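Local coordinates for microtubule-associated protein 1A/1B, light chain 3, putative (Trypanosoma brucei, PDB 3H9D) that is a ubiquitin-like protein of the ATG8 family, probably coupled to membrane lipid and taking part in autophagy, at residues 54-67 with 81-95. Numbering follows the deposited sequence.
Sequences VPSDLTVGQFVSVL and VYTNDTVLPSSAQMA
The F63 ring meets M94 obliquely: the sulfur SD of M94 sits 5.0 Å from the ring centroid, 49° off the normal, a Met-aromatic contact, and its methyl CE reaches CD2 of F63 at 3.9 Å. Bends at chi2 and chi3 curl the M94 chain round to the ring, which also stacks edge-to-face with F52. The amide of Q93 lies against the methyl CG2 of T59, NE2 coming nearest. Within segment 54-67, the Q62 side chain folds back so that OE1 accepts from both N and OG1 of T59; with Q62 N bonding to T59 OG1, this is a capping box at the start of helix 60-71. In this ubiquitin-like fold that helix packs across the sheet, and residues 90-94 are tied to its start by three backbone bonds: M94 N, opening helix 94-101, to L58 O just before the N-cap T59 (2.9 Å), then in the first turn V60 N to A92 O (2.7 Å, nearly straight at 165°) and G61 N to S90 O, the last on a lone pair in the carbonyl plane. S90 CB presses on G61 CA at 3.5 Å. Deeper, V81 splays its methyls: CG2 touches CG1 of V60 (3.6 Å) and CG2 of V64, while CG1 meets CD2 of L67 (3.6 Å).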
ATOM      1  N   VAL A  54      -7.526 -21.125   2.840  1.00 30.04           N
ATOM      2  CA  VAL A  54      -7.254 -22.215   1.901  1.00 28.82           C
ATOM      3  C   VAL A  54      -6.700 -23.436   2.636  1.00 29.38           C
ATOM      4  O   VAL A  54      -5.694 -23.320   3.347  1.00 28.78           O
ATOM      5  CB  VAL A  54      -6.249 -21.752   0.778  1.00 28.43           C
ATOM      6  CG1 VAL A  54      -5.883 -22.897  -0.180  1.00 25.82           C
ATOM      7  CG2 VAL A  54      -6.810 -20.566   0.007  1.00 25.06           C
ATOM      8  N   PRO A  55      -7.355 -24.609   2.465  1.00 29.75           N
ATOM      9  CA  PRO A  55      -6.848 -25.861   3.039  1.00 30.77           C
ATOM     10  C   PRO A  55      -5.377 -26.040   2.680  1.00 32.22           C
ATOM     11  O   PRO A  55      -5.022 -26.001   1.502  1.00 33.01           O
ATOM     12  CB  PRO A  55      -7.699 -26.933   2.354  1.00 29.92           C
ATOM     13  CG  PRO A  55      -8.974 -26.251   2.012  1.00 29.34           C
ATOM     14  CD  PRO A  55      -8.612 -24.811   1.719  1.00 29.56           C
ATOM     15  N   SER A  56      -4.534 -26.216   3.690  1.00 34.75           N
ATOM     16  CA  SER A  56      -3.078 -26.251   3.504  1.00 37.17           C
ATOM     17  C   SER A  56      -2.568 -27.478   2.739  1.00 38.51           C
ATOM     18  O   SER A  56      -1.363 -27.616   2.510  1.00 39.22           O
ATOM     19  CB  SER A  56      -2.392 -26.162   4.863  1.00 37.49           C
ATOM     20  OG  SER A  56      -1.026 -25.811   4.720  1.00 41.49           O
ATOM     21  N   ASP A  57      -3.496 -28.360   2.359  1.00 39.78           N
ATOM     22  CA  ASP A  57      -3.214 -29.582   1.598  1.00 40.63           C
ATOM     23  C   ASP A  57      -3.456 -29.412   0.094  1.00 40.15           C
ATOM     24  O   ASP A  57      -3.323 -30.370  -0.681  1.00 41.53           O
ATOM     25  CB  ASP A  57      -4.074 -30.742   2.125  1.00 40.72           C
ATOM     26  CG  ASP A  57      -5.531 -30.357   2.291  1.00 43.84           C
ATOM     27  OD1 ASP A  57      -6.414 -31.085   1.792  1.00 47.27           O
ATOM     28  OD2 ASP A  57      -5.801 -29.314   2.924  1.00 49.36           O
ATOM     29  N   LEU A  58      -3.809 -28.196  -0.316  1.00 38.35           N
ATOM     30  CA  LEU A  58      -4.081 -27.915  -1.714  1.00 36.76           C
ATOM     31  C   LEU A  58      -2.814 -27.649  -2.517  1.00 36.49           C
ATOM     32  O   LEU A  58      -1.841 -27.088  -2.009  1.00 35.76           O
ATOM     33  CB  LEU A  58      -5.061 -26.745  -1.846  1.00 37.10           C
ATOM     34  CG  LEU A  58      -6.538 -27.082  -2.076  1.00 34.64           C
ATOM     35  CD1 LEU A  58      -7.076 -28.124  -1.107  1.00 34.31           C
ATOM     36  CD2 LEU A  58      -7.400 -25.836  -2.054  1.00 34.09           C
ATOM     37  N   THR A  59      -2.828 -28.094  -3.770  1.00 35.65           N
ATOM     38  CA  THR A  59      -1.820 -27.683  -4.735  1.00 34.07           C
ATOM     39  C   THR A  59      -2.279 -26.357  -5.333  1.00 32.54           C
ATOM     40  O   THR A  59      -3.439 -25.959  -5.165  1.00 31.20           O
ATOM     41  CB  THR A  59      -1.633 -28.717  -5.871  1.00 33.96           C
ATOM     42  OG1 THR A  59      -2.892 -28.981  -6.506  1.00 35.63           O
ATOM     43  CG2 THR A  59      -1.040 -30.016  -5.338  1.00 35.23           C
ATOM     44  N   VAL A  60      -1.376 -25.674  -6.028  1.00 31.65           N
ATOM     45  CA  VAL A  60      -1.754 -24.488  -6.785  1.00 30.32           C
ATOM     46  C   VAL A  60      -2.923 -24.830  -7.710  1.00 30.40           C
ATOM     47  O   VAL A  60      -3.922 -24.124  -7.722  1.00 30.50           O
ATOM     48  CB  VAL A  60      -0.546 -23.872  -7.555  1.00 30.72           C
ATOM     49  CG1 VAL A  60      -1.007 -22.849  -8.611  1.00 26.94           C
ATOM     50  CG2 VAL A  60       0.440 -23.242  -6.576  1.00 28.12           C
ATOM     51  N   GLY A  61      -2.806 -25.939  -8.440  1.00 30.84           N
ATOM     52  CA  GLY A  61      -3.850 -26.382  -9.366  1.00 31.32           C
ATOM     53  C   GLY A  61      -5.238 -26.548  -8.764  1.00 31.45           C
ATOM     54  O   GLY A  61      -6.243 -26.240  -9.411  1.00 30.80           O
ATOM     55  N   GLN A  62      -5.296 -27.045  -7.531  1.00 31.40           N
ATOM     56  CA  GLN A  62      -6.567 -27.182  -6.819  1.00 31.49           C
ATOM     57  C   GLN A  62      -7.151 -25.843  -6.373  1.00 31.00           C
ATOM     58  O   GLN A  62      -8.353 -25.620  -6.528  1.00 30.91           O
ATOM     59  CB  GLN A  62      -6.416 -28.111  -5.616  1.00 32.75           C
ATOM     60  CG  GLN A  62      -6.334 -29.583  -5.969  1.00 34.89           C
ATOM     61  CD  GLN A  62      -5.803 -30.409  -4.820  1.00 40.58           C
ATOM     62  OE1 GLN A  62      -4.641 -30.282  -4.438  1.00 43.39           O
ATOM     63  NE2 GLN A  62      -6.653 -31.264  -4.262  1.00 44.03           N
ATOM     64  N   PHE A  63      -6.319 -24.963  -5.807  1.00 31.29           N
ATOM     65  CA  PHE A  63      -6.785 -23.611  -5.438  1.00 31.42           C
ATOM     66  C   PHE A  63      -7.346 -22.872  -6.656  1.00 30.99           C
ATOM     67  O   PHE A  63      -8.362 -22.192  -6.558  1.00 31.82           O
ATOM     68  CB  PHE A  63      -5.703 -22.771  -4.741  1.00 30.83           C
ATOM     69  CG  PHE A  63      -6.094 -21.312  -4.559  1.00 34.39           C
ATOM     70  CD1 PHE A  63      -7.162 -20.956  -3.721  1.00 32.73           C
ATOM     71  CD2 PHE A  63      -5.413 -20.297  -5.247  1.00 34.01           C
ATOM     72  CE1 PHE A  63      -7.547 -19.613  -3.566  1.00 34.25           C
ATOM     73  CE2 PHE A  63      -5.786 -18.944  -5.094  1.00 33.86           C
ATOM     74  CZ  PHE A  63      -6.860 -18.604  -4.252  1.00 32.41           C
ATOM     75  N   VAL A  64      -6.692 -23.043  -7.801  1.00 29.61           N
ATOM     76  CA  VAL A  64      -7.146 -22.478  -9.067  1.00 29.07           C
ATOM     77  C   VAL A  64      -8.548 -22.943  -9.432  1.00 30.05           C
ATOM     78  O   VAL A  64      -9.392 -22.131  -9.820  1.00 29.93           O
ATOM     79  CB  VAL A  64      -6.133 -22.785 -10.208  1.00 29.19           C
ATOM     80  CG1 VAL A  64      -6.723 -22.478 -11.592  1.00 26.98           C
ATOM     81  CG2 VAL A  64      -4.853 -22.004  -9.973  1.00 25.89           C
ATOM     82  N   SER A  65      -8.794 -24.249  -9.306  1.00 31.70           N
ATOM     83  CA  SER A  65     -10.133 -24.807  -9.510  1.00 32.74           C
ATOM     84  C   SER A  65     -11.177 -24.157  -8.592  1.00 32.13           C
ATOM     85  O   SER A  65     -12.288 -23.861  -9.036  1.00 31.04           O
ATOM     86  CB  SER A  65     -10.121 -26.333  -9.332  1.00 33.67           C
ATOM     87  OG  SER A  65      -9.675 -26.991 -10.513  1.00 37.57           O
ATOM     88  N   VAL A  66     -10.802 -23.941  -7.325  1.00 31.68           N
ATOM     89  CA  VAL A  66     -11.646 -23.255  -6.328  1.00 33.35           C
ATOM     90  C   VAL A  66     -11.883 -21.782  -6.687  1.00 33.39           C
ATOM     91  O   VAL A  66     -13.013 -21.289  -6.617  1.00 33.74           O
ATOM     92  CB  VAL A  66     -11.029 -23.330  -4.900  1.00 33.98           C
ATOM     93  CG1 VAL A  66     -11.825 -22.492  -3.908  1.00 34.20           C
ATOM     94  CG2 VAL A  66     -10.932 -24.775  -4.422  1.00 33.67           C
ATOM     95  N   LEU A  67     -10.806 -21.091  -7.059  1.00 33.13           N
ATOM     96  CA  LEU A  67     -10.861 -19.711  -7.544  1.00 31.44           C
ATOM     97  C   LEU A  67     -11.744 -19.566  -8.789  1.00 31.13           C
ATOM     98  O   LEU A  67     -12.478 -18.584  -8.921  1.00 30.21           O
ATOM     99  CB  LEU A  67      -9.438 -19.224  -7.831  1.00 31.50           C
ATOM    100  CG  LEU A  67      -9.176 -17.818  -8.381  1.00 31.72           C
ATOM    101  CD1 LEU A  67      -9.670 -16.732  -7.428  1.00 25.48           C
ATOM    102  CD2 LEU A  67      -7.695 -17.675  -8.635  1.00 26.13           C
ATOM    103  N   VAL A  81      -2.336 -18.011 -11.956  1.00 24.81           N
ATOM    104  CA  VAL A  81      -2.106 -17.310 -10.690  1.00 25.76           C
ATOM    105  C   VAL A  81      -0.640 -16.953 -10.482  1.00 26.39           C
ATOM    106  O   VAL A  81       0.249 -17.613 -11.000  1.00 26.27           O
ATOM    107  CB  VAL A  81      -2.698 -18.043  -9.441  1.00 26.78           C
ATOM    108  CG1 VAL A  81      -4.232 -18.037  -9.492  1.00 26.01           C
ATOM    109  CG2 VAL A  81      -2.134 -19.466  -9.296  1.00 25.76           C
ATOM    110  N   TYR A  82      -0.410 -15.884  -9.728  1.00 28.07           N
ATOM    111  CA  TYR A  82       0.901 -15.263  -9.628  1.00 28.41           C
ATOM    112  C   TYR A  82       1.195 -14.939  -8.170  1.00 30.39           C
ATOM    113  O   TYR A  82       0.296 -14.547  -7.430  1.00 30.49           O
ATOM    114  CB  TYR A  82       0.936 -13.974 -10.478  1.00 26.51           C
ATOM    115  CG  TYR A  82       0.522 -14.160 -11.931  1.00 23.71           C
ATOM    116  CD1 TYR A  82       1.478 -14.337 -12.930  1.00 23.38           C
ATOM    117  CD2 TYR A  82      -0.823 -14.156 -12.308  1.00 22.43           C
ATOM    118  CE1 TYR A  82       1.105 -14.509 -14.268  1.00 20.16           C
ATOM    119  CE2 TYR A  82      -1.206 -14.331 -13.645  1.00 17.60           C
ATOM    120  CZ  TYR A  82      -0.236 -14.506 -14.613  1.00 19.87           C
ATOM    121  OH  TYR A  82      -0.597 -14.684 -15.930  1.00 19.72           O
ATOM    122  N   THR A  83       2.438 -15.161  -7.751  1.00 32.58           N
ATOM    123  CA  THR A  83       2.969 -14.550  -6.540  1.00 35.82           C
ATOM    124  C   THR A  83       4.304 -13.942  -6.933  1.00 37.48           C
ATOM    125  O   THR A  83       4.972 -14.460  -7.828  1.00 37.48           O
ATOM    126  CB  THR A  83       3.219 -15.532  -5.357  1.00 36.04           C
ATOM    127  OG1 THR A  83       2.373 -16.687  -5.441  1.00 38.73           O
ATOM    128  CG2 THR A  83       2.953 -14.821  -4.048  1.00 36.83           C
ATOM    129  N   ASN A  84       4.681 -12.848  -6.273  1.00 39.18           N
ATOM    130  CA  ASN A  84       5.936 -12.148  -6.564  1.00 41.21           C
ATOM    131  C   ASN A  84       6.165 -11.969  -8.070  1.00 41.80           C
ATOM    132  O   ASN A  84       7.264 -12.211  -8.572  1.00 43.29           O
ATOM    133  CB  ASN A  84       7.121 -12.868  -5.902  1.00 41.18           C
ATOM    134  CG  ASN A  84       8.375 -12.010  -5.844  1.00 44.31           C
ATOM    135  OD1 ASN A  84       8.303 -10.791  -5.652  1.00 46.87           O
ATOM    136  ND2 ASN A  84       9.535 -12.645  -6.014  1.00 45.80           N
ATOM    137  N   ASP A  85       5.104 -11.576  -8.777  1.00 42.03           N
ATOM    138  CA  ASP A  85       5.139 -11.256 -10.219  1.00 41.60           C
ATOM    139  C   ASP A  85       5.535 -12.425 -11.135  1.00 39.92           C
ATOM    140  O   ASP A  85       5.863 -12.226 -12.309  1.00 39.00           O
ATOM    141  CB  ASP A  85       6.026 -10.026 -10.485  1.00 42.52           C
ATOM    142  CG  ASP A  85       5.366  -9.022 -11.406  1.00 45.08           C
ATOM    143  OD1 ASP A  85       4.322  -8.455 -11.017  1.00 49.33           O
ATOM    144  OD2 ASP A  85       5.894  -8.787 -12.513  1.00 47.79           O
ATOM    145  N   THR A  86       5.496 -13.641 -10.598  1.00 39.42           N
ATOM    146  CA  THR A  86       5.783 -14.835 -11.394  1.00 39.04           C
ATOM    147  C   THR A  86       4.617 -15.827 -11.353  1.00 38.27           C
ATOM    148  O   THR A  86       4.113 -16.164 -10.272  1.00 37.64           O
ATOM    149  CB  THR A  86       7.115 -15.548 -10.975  1.00 39.80           C
ATOM    150  OG1 THR A  86       6.829 -16.686 -10.154  1.00 41.74           O
ATOM    151  CG2 THR A  86       8.067 -14.606 -10.230  1.00 38.58           C
ATOM    152  N   VAL A  87       4.206 -16.286 -12.540  1.00 36.96           N
ATOM    153  CA  VAL A  87       3.159 -17.299 -12.691  1.00 35.12           C
ATOM    154  C   VAL A  87       3.519 -18.538 -11.875  1.00 34.88           C
ATOM    155  O   VAL A  87       4.701 -18.852 -11.694  1.00 34.33           O
ATOM    156  CB  VAL A  87       2.876 -17.642 -14.205  1.00 35.34           C
ATOM    157  CG1 VAL A  87       4.026 -18.453 -14.846  1.00 35.22           C
ATOM    158  CG2 VAL A  87       1.545 -18.364 -14.373  1.00 30.56           C
ATOM    159  N   LEU A  88       2.496 -19.215 -11.365  1.00 34.13           N
ATOM    160  CA  LEU A  88       2.694 -20.393 -10.529  1.00 34.71           C
ATOM    161  C   LEU A  88       2.411 -21.691 -11.277  1.00 35.25           C
ATOM    162  O   LEU A  88       1.439 -21.770 -12.037  1.00 35.39           O
ATOM    163  CB  LEU A  88       1.822 -20.324  -9.276  1.00 33.63           C
ATOM    164  CG  LEU A  88       2.239 -19.392  -8.148  1.00 32.43           C
ATOM    165  CD1 LEU A  88       1.208 -19.474  -7.033  1.00 32.11           C
ATOM    166  CD2 LEU A  88       3.609 -19.764  -7.635  1.00 27.46           C
ATOM    167  N   PRO A  89       3.262 -22.714 -11.060  1.00 36.05           N
ATOM    168  CA  PRO A  89       2.949 -24.022 -11.620  1.00 36.79           C
ATOM    169  C   PRO A  89       1.894 -24.715 -10.760  1.00 36.92           C
ATOM    170  O   PRO A  89       2.040 -24.793  -9.539  1.00 36.86           O
ATOM    171  CB  PRO A  89       4.290 -24.764 -11.569  1.00 36.20           C
ATOM    172  CG  PRO A  89       5.052 -24.119 -10.466  1.00 36.38           C
ATOM    173  CD  PRO A  89       4.532 -22.714 -10.305  1.00 36.54           C
ATOM    174  N   SER A  90       0.837 -25.197 -11.403  1.00 37.28           N
ATOM    175  CA  SER A  90      -0.241 -25.911 -10.722  1.00 38.43           C
ATOM    176  C   SER A  90       0.220 -27.111  -9.876  1.00 39.47           C
ATOM    177  O   SER A  90      -0.508 -27.572  -8.992  1.00 40.00           O
ATOM    178  CB  SER A  90      -1.312 -26.329 -11.729  1.00 38.75           C
ATOM    179  OG  SER A  90      -0.732 -26.881 -12.889  1.00 37.94           O
ATOM    180  N   SER A  91       1.439 -27.580 -10.142  1.00 40.02           N
ATOM    181  CA  SER A  91       2.060 -28.709  -9.443  1.00 40.43           C
ATOM    182  C   SER A  91       2.518 -28.339  -8.035  1.00 40.17           C
ATOM    183  O   SER A  91       2.629 -29.205  -7.161  1.00 40.61           O
ATOM    184  CB  SER A  91       3.278 -29.199 -10.229  1.00 40.57           C
ATOM    185  OG  SER A  91       3.074 -29.076 -11.626  1.00 43.09           O
ATOM    186  N   ALA A  92       2.805 -27.055  -7.829  1.00 39.33           N
ATOM    187  CA  ALA A  92       3.318 -26.573  -6.553  1.00 37.20           C
ATOM    188  C   ALA A  92       2.293 -26.721  -5.428  1.00 36.85           C
ATOM    189  O   ALA A  92       1.079 -26.703  -5.659  1.00 34.80           O
ATOM    190  CB  ALA A  92       3.782 -25.135  -6.681  1.00 37.29           C
ATOM    191  N   GLN A  93       2.798 -26.887  -4.211  1.00 37.03           N
ATOM    192  CA  GLN A  93       1.954 -27.016  -3.036  1.00 37.24           C
ATOM    193  C   GLN A  93       1.660 -25.622  -2.512  1.00 36.67           C
ATOM    194  O   GLN A  93       2.589 -24.871  -2.219  1.00 36.65           O
ATOM    195  CB  GLN A  93       2.674 -27.820  -1.946  1.00 38.50           C
ATOM    196  CG  GLN A  93       3.148 -29.221  -2.353  1.00 41.71           C
ATOM    197  CD  GLN A  93       2.027 -30.127  -2.864  1.00 46.51           C
ATOM    198  OE1 GLN A  93       2.243 -30.931  -3.779  1.00 48.32           O
ATOM    199  NE2 GLN A  93       0.831 -30.010  -2.271  1.00 44.66           N
ATOM    200  N   MET A  94       0.380 -25.270  -2.388  1.00 35.75           N
ATOM    201  CA  MET A  94       0.014 -23.955  -1.847  1.00 34.39           C
ATOM    202  C   MET A  94       0.841 -23.602  -0.608  1.00 34.25           C
ATOM    203  O   MET A  94       1.315 -22.471  -0.471  1.00 33.51           O
ATOM    204  CB  MET A  94      -1.484 -23.875  -1.535  1.00 33.85           C
ATOM    205  CG  MET A  94      -2.358 -23.610  -2.758  1.00 32.04           C
ATOM    206  SD  MET A  94      -1.979 -22.049  -3.580  1.00 32.44           S
ATOM    207  CE  MET A  94      -2.699 -20.857  -2.438  1.00 26.73           C
ATOM    208  N   ALA A  95       1.046 -24.598   0.255  1.00 33.86           N
ATOM    209  CA  ALA A  95       1.715 -24.429   1.544  1.00 33.42           C
ATOM    210  C   ALA A  95       3.229 -24.211   1.449  1.00 34.11           C
ATOM    211  O   ALA A  95       3.849 -23.768   2.420  1.00 34.90           O
ATOM    212  CB  ALA A  95       1.403 -25.612   2.435  1.00 34.65           C
TER